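Local coordinates for protein glycoside Hydrolase Family 43_12 (Metagenome, PDB 7JVH) that probably hydrolyses glycosidic bonds in plant cell-wall polysaccharides such as arabinose- or xylose-containing hemicelluloses, as a member of glycoside hydrolase family 43, at residues Cys203-Glu208 with Asp221-Asn226. Residues are numbered along the deposited sequence; the frame is centred on the assembly and turned at random.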
ATOM      1  N   CYS A 203     -14.184 -10.593  16.530  1.00 52.66           N
ATOM      2  CA  CYS A 203     -14.933  -9.702  17.411  1.00 54.85           C
ATOM      3  C   CYS A 203     -14.469  -8.285  17.261  1.00 51.98           C
ATOM      4  O   CYS A 203     -13.312  -8.042  16.929  1.00 56.67           O
ATOM      5  CB  CYS A 203     -14.683 -10.084  18.885  1.00 68.89           C
ATOM      6  SG  CYS A 203     -15.401 -11.645  19.356  1.00 74.11           S
ATOM      7  N   ILE A 204     -15.379  -7.347  17.534  1.00 57.78           N
ATOM      8  CA  ILE A 204     -15.036  -5.953  17.729  1.00 57.64           C
ATOM      9  C   ILE A 204     -15.093  -5.660  19.227  1.00 60.11           C
ATOM     10  O   ILE A 204     -16.096  -5.933  19.888  1.00 59.55           O
ATOM     11  CB  ILE A 204     -15.978  -5.000  16.979  1.00 58.62           C
ATOM     12  CG1 ILE A 204     -15.986  -5.323  15.479  1.00 58.24           C
ATOM     13  CG2 ILE A 204     -15.585  -3.554  17.241  1.00 48.95           C
ATOM     14  CD1 ILE A 204     -14.627  -5.320  14.814  1.00 44.54           C
ATOM     15  N   LYS A 205     -13.993  -5.093  19.733  1.00 55.11           N
ATOM     16  CA  LYS A 205     -13.797  -4.814  21.127  1.00 58.77           C
ATOM     17  C   LYS A 205     -13.517  -3.337  21.275  1.00 57.66           C
ATOM     18  O   LYS A 205     -12.800  -2.770  20.475  1.00 63.19           O
ATOM     19  CB  LYS A 205     -12.603  -5.621  21.646  1.00 54.70           C
ATOM     20  CG  LYS A 205     -12.422  -5.546  23.162  1.00 58.98           C
ATOM     21  CD  LYS A 205     -11.433  -6.581  23.669  1.00 62.62           C
ATOM     22  CE  LYS A 205     -12.010  -7.991  23.560  1.00 64.26           C
ATOM     23  NZ  LYS A 205     -11.024  -9.025  23.932  1.00 59.09           N
ATOM     24  N   ILE A 206     -14.080  -2.727  22.327  1.00 60.17           N
ATOM     25  CA  ILE A 206     -13.849  -1.322  22.640  1.00 57.84           C
ATOM     26  C   ILE A 206     -13.209  -1.182  24.021  1.00 66.02           C
ATOM     27  O   ILE A 206     -13.452  -1.995  24.911  1.00 71.57           O
ATOM     28  CB  ILE A 206     -15.151  -0.503  22.537  1.00 55.22           C
ATOM     29  CG1 ILE A 206     -14.854   0.996  22.597  1.00 59.98           C
ATOM     30  CG2 ILE A 206     -16.151  -0.893  23.627  1.00 64.33           C
ATOM     31  CD1 ILE A 206     -16.058   1.847  22.209  1.00 64.80           C
ATOM     32  N   TRP A 207     -12.364  -0.153  24.164  1.00 68.54           N
ATOM     33  CA  TRP A 207     -11.667   0.191  25.403  1.00 68.22           C
ATOM     34  C   TRP A 207     -11.784   1.684  25.604  1.00 72.79           C
ATOM     35  O   TRP A 207     -11.744   2.436  24.638  1.00 81.45           O
ATOM     36  CB  TRP A 207     -10.172  -0.090  25.285  1.00 63.23           C
ATOM     37  CG  TRP A 207      -9.770  -1.505  25.087  1.00 72.66           C
ATOM     38  CD1 TRP A 207      -9.761  -2.197  23.919  1.00 65.24           C
ATOM     39  CD2 TRP A 207      -9.249  -2.395  26.085  1.00 82.55           C
ATOM     40  NE1 TRP A 207      -9.287  -3.463  24.121  1.00 62.54           N
ATOM     41  CE2 TRP A 207      -8.972  -3.619  25.443  1.00 75.02           C
ATOM     42  CE3 TRP A 207      -9.008  -2.282  27.459  1.00 85.58           C
ATOM     43  CZ2 TRP A 207      -8.467  -4.730  26.130  1.00 72.97           C
ATOM     44  CZ3 TRP A 207      -8.498  -3.387  28.141  1.00 72.58           C
ATOM     45  CH2 TRP A 207      -8.247  -4.599  27.475  1.00 60.42           C
ATOM     46  N   GLU A 208     -11.886   2.113  26.862  1.00 67.87           N
ATOM     47  CA  GLU A 208     -11.654   3.501  27.229  1.00 73.15           C
ATOM     48  C   GLU A 208     -10.150   3.742  27.105  1.00 75.25           C
ATOM     49  O   GLU A 208      -9.347   2.842  27.365  1.00 76.03           O
ATOM     50  CB  GLU A 208     -12.136   3.789  28.657  1.00 60.62           C
ATOM     51  CG  GLU A 208     -12.274   5.275  28.986  1.00 65.08           C
ATOM     52  CD  GLU A 208     -12.963   5.522  30.337  1.00 72.57           C
ATOM     53  OE1 GLU A 208     -13.725   4.640  30.793  1.00 66.35           O
ATOM     54  OE2 GLU A 208     -12.754   6.601  30.946  1.00 80.14           O
ATOM     55  N   ASP A 221     -12.653  -2.920  28.839  1.00 70.49           N
ATOM     56  CA  ASP A 221     -12.878  -3.642  27.598  1.00 63.47           C
ATOM     57  C   ASP A 221     -14.250  -4.291  27.570  1.00 65.97           C
ATOM     58  O   ASP A 221     -14.721  -4.789  28.574  1.00 78.87           O
ATOM     59  CB  ASP A 221     -11.795  -4.691  27.337  1.00 64.01           C
ATOM     60  CG  ASP A 221     -11.666  -5.725  28.458  1.00 65.57           C
ATOM     61  OD1 ASP A 221     -11.607  -5.341  29.640  1.00 71.66           O
ATOM     62  OD2 ASP A 221     -11.608  -6.930  28.171  1.00 67.02           O
ATOM     63  N   LYS A 222     -14.891  -4.260  26.398  1.00 62.66           N
ATOM     64  CA  LYS A 222     -16.176  -4.896  26.159  1.00 63.33           C
ATOM     65  C   LYS A 222     -16.291  -5.272  24.694  1.00 70.79           C
ATOM     66  O   LYS A 222     -15.920  -4.490  23.808  1.00 78.02           O
ATOM     67  CB  LYS A 222     -17.311  -3.938  26.504  1.00 66.20           C
ATOM     68  CG  LYS A 222     -18.687  -4.584  26.481  1.00 67.10           C
ATOM     69  CD  LYS A 222     -19.801  -3.598  26.265  1.00 64.94           C
ATOM     70  CE  LYS A 222     -21.136  -4.325  26.278  1.00 81.54           C
ATOM     71  NZ  LYS A 222     -22.251  -3.428  25.819  1.00 88.99           N
ATOM     72  N   VAL A 223     -16.810  -6.478  24.434  1.00 55.37           N
ATOM     73  CA  VAL A 223     -17.127  -6.904  23.080  1.00 64.33           C
ATOM     74  C   VAL A 223     -18.439  -6.239  22.675  1.00 61.82           C
ATOM     75  O   VAL A 223     -19.472  -6.469  23.301  1.00 59.83           O
ATOM     76  CB  VAL A 223     -17.248  -8.436  22.949  1.00 69.24           C
ATOM     77  CG1 VAL A 223     -17.642  -8.799  21.525  1.00 62.50           C
ATOM     78  CG2 VAL A 223     -15.943  -9.121  23.337  1.00 54.09           C
ATOM     79  N   ILE A 224     -18.385  -5.410  21.625  1.00 61.02           N
ATOM     80  CA  ILE A 224     -19.555  -4.680  21.113  1.00 67.37           C
ATOM     81  C   ILE A 224     -20.159  -5.269  19.838  1.00 59.18           C
ATOM     82  O   ILE A 224     -21.323  -5.044  19.550  1.00 66.62           O
ATOM     83  CB  ILE A 224     -19.275  -3.172  20.926  1.00 61.46           C
ATOM     84  CG1 ILE A 224     -17.960  -2.931  20.192  1.00 61.71           C
ATOM     85  CG2 ILE A 224     -19.255  -2.470  22.284  1.00 53.41           C
ATOM     86  CD1 ILE A 224     -17.772  -1.479  19.825  1.00 71.66           C
ATOM     87  N   VAL A 225     -19.359  -6.031  19.085  1.00 60.74           N
ATOM     88  CA  VAL A 225     -19.869  -6.887  18.020  1.00 64.60           C
ATOM     89  C   VAL A 225     -19.200  -8.243  18.095  1.00 60.23           C
ATOM     90  O   VAL A 225     -17.986  -8.320  18.194  1.00 62.96           O
ATOM     91  CB  VAL A 225     -19.637  -6.306  16.605  1.00 55.40           C
ATOM     92  CG1 VAL A 225     -20.144  -7.287  15.551  1.00 47.40           C
ATOM     93  CG2 VAL A 225     -20.343  -4.968  16.454  1.00 54.79           C
ATOM     94  N   ASN A 226     -20.012  -9.303  18.035  1.00 53.00           N
ATOM     95  CA  ASN A 226     -19.526 -10.669  17.987  1.00 50.12           C
ATOM     96  C   ASN A 226     -19.812 -11.337  16.639  1.00 71.54           C
ATOM     97  O   ASN A 226     -20.967 -11.637  16.327  1.00 72.10           O
ATOM     98  CB  ASN A 226     -20.098 -11.495  19.131  1.00 59.28           C
ATOM     99  CG  ASN A 226     -19.391 -12.825  19.292  1.00 72.43           C
ATOM    100  OD1 ASN A 226     -18.246 -13.009  18.831  1.00 75.70           O
ATOM    101  ND2 ASN A 226     -20.064 -13.771  19.953  1.00 73.04           N
TER
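A classic beta bulge shifts the register of the hairpin of strands 203-210 and 215-226 by one residue where Ile224 and Val225 together face Ile204. Ile204 O receives Ile224 N at 2.9 Å and, more weakly, Val225 N at 3.4 Å, so one carbonyl serves two successive amides. Beyond the bulge Lys205 faces Val223 in a non-hydrogen-bonded pair, and Ile206 with Lys222 is the next hydrogen-bonded pair: Ile206 N reaches Lys222 O at 2.9 Å in a nearly straight bond, and Lys222 N returns to Ile206 O in the carbonyl plane. Ile224, one of the two bulge residues, extends its side chain to Ile204 and Ile206. Its CG1 lies between its own backbone N and carbonyl carbon (chi1 47°), which carries CG1 to Ile204 CG2 at 3.8 Å and CD1 over Ile206 CB; its CG2 meets Ile206 CG2 at 3.7 Å. Ile204 and Val225 run side by side, and Ile204, Ile224 and Val225 pack on Leu252 of strand 249-255. The hairpin forms the outer two strands of a four-stranded antiparallel blade, 175-226, in the five-bladed beta-propeller characteristic of family 43, and Leu252 belongs to the following blade. On the other face, Asp221 CB sits 3.3 Å from the centroid of the Trp207 six-membered ring, almost on its normal, a CH-pi contact. The carboxylate is turned only 17° from the ring plane, and Trp207 NE1 is hydrogen-bonded to His188 NE2. Lys205 runs alongside Asp221, its CD 4.1 Å from Asp221 CB, then bends at chi3 (-70°) and sends NZ to a salt bridge with Asp190; Asp221, whose charged atoms do not touch NZ, may add a weaker electrostatic pull. Near the bulge, Cys203 SG lies 3.2 Å from Asn226 OD1, an oxygen that accepts a hydrogen bond from His201 NE2.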